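Local coordinates for protein phosphodiesterase (Pseudomonas aeruginosa, PDB 4G75) that acts as a colicin M-like bacteriocin that binds magnesium and probably cleaves a lipid-linked peptidoglycan precursor as a phosphodiesterase, at residues A146-Y151 / D241-N246. Residues are numbered along the deposited sequence; the frame is centred on the assembly and turned at random.
Sequences AAFAHY and DLYDFN. With MG (magnesium ion), chain B; EDO (1,2-ethanediol), chain D.
An aromatic cluster of Phe148, Tyr151, Tyr243 and Phe245 joins helix 143-153 to the end of strand 229-243, the strand that supplies the magnesium ligand Asp241 two residues before Tyr243. The axes of the segments 146-151 (helix) and 241-243 (strand) make an angle of 71°, and the contact is made by side chains and, around the Tyr243 ring, by the helix backbone as well. Tyr243 reaches across to the helix: its CE1 touches Ala147 CB at 3.6 Å, its CE2 meets Tyr151 CB at the same distance, and Ala147 O lies over one face, offset toward the rim. The phenol tip ends against the helix backbone, with Tyr243 OH 3.5 Å from Phe148 CA.

Phe245 sits where the chain turns beyond the strand. Its CB packs over the Tyr151 ring as a CH-pi contact, 4.1 Å from the centroid. The two rings are nearly parallel yet slid so far apart that they barely overlap. With CG anti to the backbone N (chi1 -159°), the Phe245 ring sets off toward Phe148, and its CE1 approaches Phe148 CD1 at 3.4 Å; the two ring planes are tilted by 38°, with centroids 4.8 Å apart. A water links Tyr151 OH (2.9 Å) to Asp244 O, to which it donates.

Asp241 binds the magnesium through OD2 at 2.5 Å, alongside two waters and the carbonyl oxygens of Val211 and Glu213. Helix 255-264 adds Leu261 against Phe148 and Met258 against Phe245. Within the colicin M family region, the aromatic cluster thus packs helix 143-153 on the end of strand 229-243 and the turn that follows it.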
loop_
_atom_site.group_PDB
_atom_site.type_symbol
_atom_site.label_atom_id
_atom_site.label_comp_id
_atom_site.label_asym_id
_atom_site.label_seq_id
_atom_site.Cartn_x
_atom_site.Cartn_y
_atom_site.Cartn_z
ATOM N N ALA A 146 -2.159 4.361 -1.417
ATOM C CA ALA A 146 -3.544 4.086 -1.783
ATOM C C ALA A 146 -4.343 3.645 -0.563
ATOM O O ALA A 146 -5.502 4.016 -0.407
ATOM C CB ALA A 146 -3.599 3.021 -2.862
ATOM N N ALA A 147 -3.713 2.846 0.293
ATOM C CA ALA A 147 -4.361 2.364 1.510
ATOM C C ALA A 147 -4.658 3.521 2.458
ATOM O O ALA A 147 -5.702 3.552 3.114
ATOM C CB ALA A 147 -3.492 1.335 2.195
ATOM N N PHE A 148 -3.720 4.457 2.544
ATOM C CA PHE A 148 -3.917 5.647 3.364
ATOM C C PHE A 148 -5.038 6.509 2.784
ATOM O O PHE A 148 -5.891 7.022 3.507
ATOM C CB PHE A 148 -2.612 6.442 3.447
ATOM C CG PHE A 148 -2.721 7.695 4.248
ATOM C CD1 PHE A 148 -3.032 7.638 5.592
ATOM C CD2 PHE A 148 -2.512 8.934 3.660
ATOM C CE1 PHE A 148 -3.144 8.800 6.342
ATOM C CE2 PHE A 148 -2.610 10.103 4.403
ATOM C CZ PHE A 148 -2.934 10.032 5.746
ATOM N N ALA A 149 -5.036 6.667 1.469
ATOM C CA ALA A 149 -6.076 7.449 0.825
ATOM C C ALA A 149 -7.450 6.842 1.101
ATOM O O ALA A 149 -8.416 7.562 1.346
ATOM C CB ALA A 149 -5.808 7.559 -0.665
ATOM N N HIS A 150 -7.534 5.515 1.086
ATOM C CA HIS A 150 -8.810 4.858 1.346
ATOM C C HIS A 150 -9.267 5.027 2.798
ATOM O O HIS A 150 -10.467 5.042 3.097
ATOM C CB HIS A 150 -8.762 3.374 0.973
ATOM C CG HIS A 150 -10.113 2.730 0.961
ATOM N ND1 HIS A 150 -10.947 2.781 -0.134
ATOM C CD2 HIS A 150 -10.793 2.069 1.926
ATOM C CE1 HIS A 150 -12.074 2.149 0.147
ATOM N NE2 HIS A 150 -12.007 1.712 1.393
ATOM N N TYR A 151 -8.305 5.142 3.702
ATOM C CA TYR A 151 -8.587 5.442 5.100
ATOM C C TYR A 151 -9.271 6.813 5.204
ATOM O O TYR A 151 -10.262 6.987 5.928
ATOM C CB TYR A 151 -7.263 5.417 5.867
ATOM C CG TYR A 151 -7.322 5.779 7.328
ATOM C CD1 TYR A 151 -8.132 5.069 8.215
ATOM C CD2 TYR A 151 -6.524 6.794 7.837
ATOM C CE1 TYR A 151 -8.166 5.396 9.564
ATOM C CE2 TYR A 151 -6.549 7.124 9.184
ATOM C CZ TYR A 151 -7.369 6.425 10.038
ATOM O OH TYR A 151 -7.389 6.751 11.376
ATOM N N ASP A 241 -7.635 -8.069 7.791
ATOM C CA ASP A 241 -6.829 -7.261 8.683
ATOM C C ASP A 241 -7.327 -5.821 8.679
ATOM O O ASP A 241 -7.465 -5.209 7.626
ATOM C CB ASP A 241 -5.370 -7.316 8.237
ATOM C CG ASP A 241 -4.415 -7.040 9.368
ATOM O OD1 ASP A 241 -4.224 -7.939 10.212
ATOM O OD2 ASP A 241 -3.860 -5.925 9.412
ATOM N N LEU A 242 -7.592 -5.279 9.861
ATOM C CA LEU A 242 -8.144 -3.930 9.957
ATOM C C LEU A 242 -7.116 -2.847 9.647
ATOM O O LEU A 242 -6.052 -2.802 10.266
ATOM C CB LEU A 242 -8.735 -3.701 11.352
ATOM C CG LEU A 242 -9.412 -2.349 11.547
ATOM C CD1 LEU A 242 -10.693 -2.309 10.737
ATOM C CD2 LEU A 242 -9.691 -2.112 13.018
ATOM N N TYR A 243 -7.419 -1.976 8.683
ATOM C CA TYR A 243 -6.551 -0.828 8.441
ATOM C C TYR A 243 -7.009 0.313 9.333
ATOM O O TYR A 243 -8.097 0.859 9.142
ATOM C CB TYR A 243 -6.575 -0.377 6.979
ATOM C CG TYR A 243 -5.528 0.679 6.673
ATOM C CD1 TYR A 243 -4.338 0.342 6.049
ATOM C CD2 TYR A 243 -5.722 2.003 7.040
ATOM C CE1 TYR A 243 -3.376 1.304 5.778
ATOM C CE2 TYR A 243 -4.774 2.969 6.770
ATOM C CZ TYR A 243 -3.601 2.614 6.148
ATOM O OH TYR A 243 -2.654 3.574 5.884
ATOM N N ASP A 244 -6.181 0.663 10.310
ATOM C CA ASP A 244 -6.503 1.761 11.215
ATOM C C ASP A 244 -5.331 2.724 11.355
ATOM O O ASP A 244 -5.207 3.423 12.361
ATOM C CB ASP A 244 -6.950 1.229 12.585
ATOM C CG ASP A 244 -5.942 0.271 13.213
ATOM O OD1 ASP A 244 -4.838 0.081 12.660
ATOM O OD2 ASP A 244 -6.261 -0.307 14.274
ATOM N N PHE A 245 -4.476 2.747 10.333
ATOM C CA PHE A 245 -3.289 3.601 10.310
ATOM C C PHE A 245 -2.409 3.348 11.532
ATOM O O PHE A 245 -1.975 4.273 12.213
ATOM C CB PHE A 245 -3.676 5.078 10.189
ATOM C CG PHE A 245 -2.568 5.953 9.658
ATOM C CD1 PHE A 245 -1.973 5.678 8.435
ATOM C CD2 PHE A 245 -2.115 7.042 10.386
ATOM C CE1 PHE A 245 -0.948 6.474 7.946
ATOM C CE2 PHE A 245 -1.095 7.841 9.903
ATOM C CZ PHE A 245 -0.514 7.564 8.684
ATOM N N ASN A 246 -2.163 2.069 11.788
ATOM C CA ASN A 246 -1.351 1.600 12.903
ATOM C C ASN A 246 0.077 2.125 12.808
ATOM O O ASN A 246 0.763 1.874 11.821
ATOM C CB ASN A 246 -1.349 0.070 12.881
ATOM C CG ASN A 246 -0.778 -0.551 14.147
ATOM O OD1 ASN A 246 0.018 0.056 14.858
ATOM N ND2 ASN A 246 -1.184 -1.785 14.422
HETATM MG MG MG B . -1.760 -5.535 10.653
HETATM C C1 EDO D . 1.138 2.835 8.808
HETATM O O1 EDO D . -0.278 2.623 8.850
HETATM C C2 EDO D . 1.688 2.429 7.449
HETATM O O2 EDO D . 1.132 3.257 6.422
HETATM O O HOH W 1 -7.596 4.946 13.619
HETATM O O HOH W 2 -2.904 -5.681 12.927
HETATM O O HOH W 3 -2.173 -3.037 10.727
#